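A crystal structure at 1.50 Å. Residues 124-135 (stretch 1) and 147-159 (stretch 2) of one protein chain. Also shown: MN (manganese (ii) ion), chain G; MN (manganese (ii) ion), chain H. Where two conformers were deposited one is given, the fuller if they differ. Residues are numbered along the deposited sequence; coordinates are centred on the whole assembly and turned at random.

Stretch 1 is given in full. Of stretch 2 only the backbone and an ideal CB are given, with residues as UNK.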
# COMPACT_ATOMS: atom_id res chain seq x y z
N LYS A 124 10.45 10.35 25.06
CA LYS A 124 11.34 9.70 24.09
C LYS A 124 10.53 9.32 22.85
O LYS A 124 9.57 8.57 22.95
CB LYS A 124 11.92 8.44 24.72
CG LYS A 124 12.53 7.47 23.72
CD LYS A 124 14.00 7.78 23.48
CE LYS A 124 14.73 6.60 22.88
NZ LYS A 124 15.91 7.03 22.10
N ALA A 125 10.94 9.81 21.69
CA ALA A 125 10.23 9.51 20.45
C ALA A 125 11.07 8.74 19.43
O ALA A 125 12.26 8.99 19.26
CB ALA A 125 9.69 10.78 19.83
N LEU A 126 10.41 7.82 18.73
CA LEU A 126 11.06 7.05 17.68
C LEU A 126 10.23 7.21 16.42
O LEU A 126 9.00 7.21 16.48
CB LEU A 126 11.12 5.56 18.05
CG LEU A 126 12.07 5.17 19.18
CD1 LEU A 126 11.89 3.68 19.51
CD2 LEU A 126 13.52 5.48 18.79
N VAL A 127 10.92 7.40 15.29
CA VAL A 127 10.28 7.54 13.99
C VAL A 127 10.45 6.21 13.28
O VAL A 127 11.58 5.77 13.00
CB VAL A 127 10.90 8.71 13.20
CG1 VAL A 127 10.24 8.80 11.82
CG2 VAL A 127 10.72 10.03 13.95
N LEU A 128 9.33 5.55 13.01
CA LEU A 128 9.37 4.21 12.43
C LEU A 128 8.65 4.20 11.10
O LEU A 128 7.52 4.67 11.00
CB LEU A 128 8.68 3.23 13.38
CG LEU A 128 9.31 3.21 14.78
CD1 LEU A 128 8.53 2.27 15.67
CD2 LEU A 128 10.78 2.79 14.69
N ASP A 129 9.33 3.65 10.10
CA ASP A 129 8.82 3.57 8.73
C ASP A 129 8.52 2.11 8.38
O ASP A 129 9.40 1.25 8.48
CB ASP A 129 9.89 4.14 7.80
CG ASP A 129 9.48 4.10 6.35
OD1 ASP A 129 8.41 3.53 6.02
OD2 ASP A 129 10.22 4.69 5.55
N GLY A 130 7.27 1.82 8.04
CA GLY A 130 6.86 0.46 7.77
C GLY A 130 7.20 -0.14 6.41
O GLY A 130 6.82 -1.27 6.14
N GLY A 131 7.96 0.58 5.58
CA GLY A 131 8.37 0.02 4.29
C GLY A 131 7.46 0.40 3.13
O GLY A 131 6.44 1.06 3.32
N ASP A 132 7.82 -0.05 1.93
CA ASP A 132 7.15 0.37 0.69
C ASP A 132 7.30 1.88 0.63
O ASP A 132 6.35 2.61 0.38
CB ASP A 132 5.68 -0.03 0.64
CG ASP A 132 5.49 -1.44 0.13
OD1 ASP A 132 6.50 -2.11 -0.17
OD2 ASP A 132 4.33 -1.89 0.03
N THR A 133 8.52 2.33 0.90
CA THR A 133 8.82 3.75 0.95
C THR A 133 9.56 4.24 -0.29
O THR A 133 9.26 5.30 -0.82
CB THR A 133 9.69 4.04 2.19
OG1 THR A 133 9.09 3.46 3.34
CG2 THR A 133 9.88 5.55 2.39
N TRP A 134 10.58 3.49 -0.69
CA TRP A 134 11.52 3.93 -1.71
C TRP A 134 11.08 3.97 -3.15
O TRP A 134 11.78 4.55 -4.00
CB TRP A 134 12.78 3.07 -1.66
CG TRP A 134 13.56 3.13 -0.37
CD1 TRP A 134 13.40 4.02 0.67
CD2 TRP A 134 14.69 2.33 -0.05
NE1 TRP A 134 14.35 3.78 1.64
CE2 TRP A 134 15.16 2.75 1.22
CE3 TRP A 134 15.33 1.26 -0.68
CZ2 TRP A 134 16.22 2.12 1.86
CZ3 TRP A 134 16.40 0.65 -0.05
CH2 TRP A 134 16.84 1.09 1.21
N THR A 135 9.99 3.27 -3.44
CA THR A 135 9.58 3.04 -4.81
C THR A 135 8.25 3.64 -5.21
O THR A 135 7.50 4.16 -4.38
CB THR A 135 9.53 1.51 -5.04
OG1 THR A 135 8.71 0.90 -4.03
CG2 THR A 135 10.93 0.91 -4.95
N UNK A 147 16.58 9.63 -3.92
CA UNK A 147 15.98 10.84 -3.38
C UNK A 147 15.07 10.55 -2.17
O UNK A 147 14.97 11.34 -1.24
CB UNK A 147 15.18 11.55 -4.48
N UNK A 148 14.39 9.40 -2.21
CA UNK A 148 13.54 9.03 -1.08
C UNK A 148 14.38 8.77 0.17
O UNK A 148 13.99 9.16 1.27
CB UNK A 148 12.71 7.79 -1.42
N UNK A 149 15.51 8.08 0.01
CA UNK A 149 16.39 7.78 1.14
C UNK A 149 16.94 9.08 1.70
O UNK A 149 17.01 9.28 2.91
CB UNK A 149 17.53 6.85 0.72
N UNK A 150 17.34 9.99 0.81
CA UNK A 150 17.85 11.28 1.27
C UNK A 150 16.79 12.02 2.06
O UNK A 150 17.10 12.68 3.05
CB UNK A 150 18.32 12.13 0.09
N UNK A 151 15.53 11.86 1.67
CA UNK A 151 14.45 12.47 2.43
C UNK A 151 14.31 11.81 3.81
O UNK A 151 14.18 12.50 4.83
CB UNK A 151 13.14 12.37 1.65
N UNK A 152 14.38 10.48 3.86
CA UNK A 152 14.29 9.80 5.15
C UNK A 152 15.36 10.36 6.09
O UNK A 152 15.13 10.55 7.29
CB UNK A 152 14.45 8.29 4.98
N UNK A 153 16.53 10.63 5.52
CA UNK A 153 17.64 11.16 6.31
C UNK A 153 17.38 12.58 6.81
O UNK A 153 17.82 12.94 7.91
CB UNK A 153 18.93 11.14 5.48
N UNK A 154 16.68 13.39 6.02
CA UNK A 154 16.35 14.74 6.44
C UNK A 154 15.36 14.69 7.62
O UNK A 154 15.50 15.42 8.59
CB UNK A 154 15.77 15.54 5.27
N UNK A 155 14.35 13.82 7.53
CA UNK A 155 13.40 13.72 8.63
C UNK A 155 14.03 13.04 9.85
O UNK A 155 13.82 13.48 10.98
CB UNK A 155 12.16 12.95 8.18
N UNK A 156 14.84 12.01 9.61
CA UNK A 156 15.50 11.26 10.66
C UNK A 156 14.70 10.02 11.04
O UNK A 156 14.10 9.96 12.11
CB UNK A 156 15.72 12.15 11.89
N UNK A 157 14.67 9.03 10.15
CA UNK A 157 13.93 7.80 10.39
C UNK A 157 14.80 6.84 11.19
O UNK A 157 15.93 6.55 10.79
CB UNK A 157 13.48 7.16 9.07
N UNK A 158 14.30 6.34 12.32
CA UNK A 158 15.10 5.44 13.15
C UNK A 158 15.18 4.01 12.63
O UNK A 158 16.23 3.37 12.72
CB UNK A 158 14.53 5.42 14.57
N UNK A 159 14.07 3.50 12.12
CA UNK A 159 14.04 2.14 11.59
C UNK A 159 13.10 2.05 10.41
O UNK A 159 12.16 2.84 10.29
CB UNK A 159 13.62 1.14 12.67
MN MN G . 2.39 -0.86 0.01
MN MN H . 3.69 -3.97 0.59

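Position 147 lies in a helix, out of reach of stretch 1. Most helix-tolerant residues would suit it. It is Ala147.

Position 148 points toward stretch 1. Its ideal CB is 4.1 Å from Trp134 CA and 4.3 Å from Thr133 O, so a compact side chain fits: alanine, valine or threonine. It is Val148. Its CG1 lies 3.8 Å from Thr133 CG2 and 4.0 Å from Trp134 CD1.

Position 149 points sideways, with its ideal CB 4.5 Å from Trp134 NE1. The indole offers a flat surface, which favours an apolar branch. Valine, isoleucine or leucine could serve. It is Val149. Its CG2 sits over the indole face, 3.5 Å from Trp134 CE2, in a CH-pi contact.

Position 150 is out of reach and leaves the choice open. It is Arg150.

Position 151 points sideways, and only a long side chain could come near Thr133. It is Trp151. Its ring edge meets Thr133 CG2, 4.4 Å from CZ3.

Position 152 points toward stretch 1, but its ideal CB has nothing within 5.5 Å. Beyond lie a donor, Trp134 NE1, and an acidic group, Asp129. A long side chain with both an acceptor and a donor suits best, such as glutamine. It is Gln152. OE1 accepts from Trp134 NE1 at 2.8 Å, and NE2 donates to Asp129 OD2 at 2.8 Å.

Positions 153 and 154 are out of reach; many residues would do. They are Asn153 and Leu154.

Position 155 points toward stretch 1 without close neighbours. The space is open, so many side chains would suit. It is Val155, whose CG2 comes no nearer than 4.7 Å to Val127 CG1.

Position 156 has positive phi, and a CB would jam against the preceding carbonyl O. This calls for glycine. It is Gly156.

Position 157 has its ideal CB 4.6 Å from Val127 CG1. A medium apolar residue fits. It is Val157, with CG1 3.7 Å from Asp129 CB.

Position 158 points toward the strand, near Val127 N, which has no acceptor within stretch 1. A short acceptor such as aspartate or asparagine would suit. It is Asp158. OD2 accepts from Val127 N at 2.8 Å, nearly straight, while its backbone N donates to Val127 O at 2.9 Å.

Position 159 pairs in parallel with Leu128. Apolar or aromatic residues could pack here. It is His159, whose ring edge meets the Leu128 side chain, His159 CD2 to Leu128 CD2 3.7 Å.

Stretch 2 147-159: AVVRWQNLVGVDH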
# COMPACT_ATOMS: atom_id res chain seq x y z
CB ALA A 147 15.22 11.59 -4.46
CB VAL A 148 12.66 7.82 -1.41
CG1 VAL A 148 11.70 7.53 -0.25
CG2 VAL A 148 11.92 8.03 -2.72
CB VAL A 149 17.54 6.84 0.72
CG1 VAL A 149 18.49 6.62 1.90
CG2 VAL A 149 17.00 5.50 0.21
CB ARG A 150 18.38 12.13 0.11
CG ARG A 150 19.65 11.55 -0.50
CD ARG A 150 20.36 12.51 -1.45
NE ARG A 150 21.58 11.91 -1.99
CZ ARG A 150 22.74 11.83 -1.33
NH1 ARG A 150 22.86 12.35 -0.12
NH2 ARG A 150 23.79 11.24 -1.89
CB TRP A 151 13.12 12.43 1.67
CG TRP A 151 12.00 12.70 2.61
CD1 TRP A 151 11.70 13.89 3.20
CD2 TRP A 151 11.14 11.73 3.20
NE1 TRP A 151 10.67 13.73 4.09
CE2 TRP A 151 10.32 12.41 4.12
CE3 TRP A 151 10.97 10.34 3.05
CZ2 TRP A 151 9.33 11.76 4.87
CZ3 TRP A 151 10.00 9.70 3.79
CH2 TRP A 151 9.19 10.41 4.69
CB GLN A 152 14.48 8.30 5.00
CG GLN A 152 13.30 7.53 4.44
CD GLN A 152 13.66 6.07 4.20
OE1 GLN A 152 14.65 5.77 3.53
NE2 GLN A 152 12.90 5.16 4.80
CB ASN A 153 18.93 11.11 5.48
CG ASN A 153 19.48 9.70 5.36
OD1 ASN A 153 19.02 8.78 6.04
ND2 ASN A 153 20.47 9.52 4.48
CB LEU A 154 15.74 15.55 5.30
CG LEU A 154 16.70 15.97 4.18
CD1 LEU A 154 15.92 16.58 3.02
CD2 LEU A 154 17.72 16.96 4.73
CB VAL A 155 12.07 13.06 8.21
CG1 VAL A 155 12.32 11.85 7.34
CG2 VAL A 155 11.25 12.68 9.44
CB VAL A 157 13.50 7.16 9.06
CG1 VAL A 157 12.88 5.78 9.29
CG2 VAL A 157 12.55 8.08 8.30
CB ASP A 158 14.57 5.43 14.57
CG ASP A 158 14.74 6.75 15.26
OD1 ASP A 158 15.89 7.20 15.41
OD2 ASP A 158 13.72 7.39 15.58
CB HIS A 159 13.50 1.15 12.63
CG HIS A 159 14.37 1.00 13.84
ND1 HIS A 159 15.67 0.53 13.76
CD2 HIS A 159 14.12 1.22 15.15
CE1 HIS A 159 16.19 0.48 14.98
NE2 HIS A 159 15.27 0.88 15.84
O HOH W 1 13.54 9.64 16.94
O HOH W 2 1.93 -2.88 0.21
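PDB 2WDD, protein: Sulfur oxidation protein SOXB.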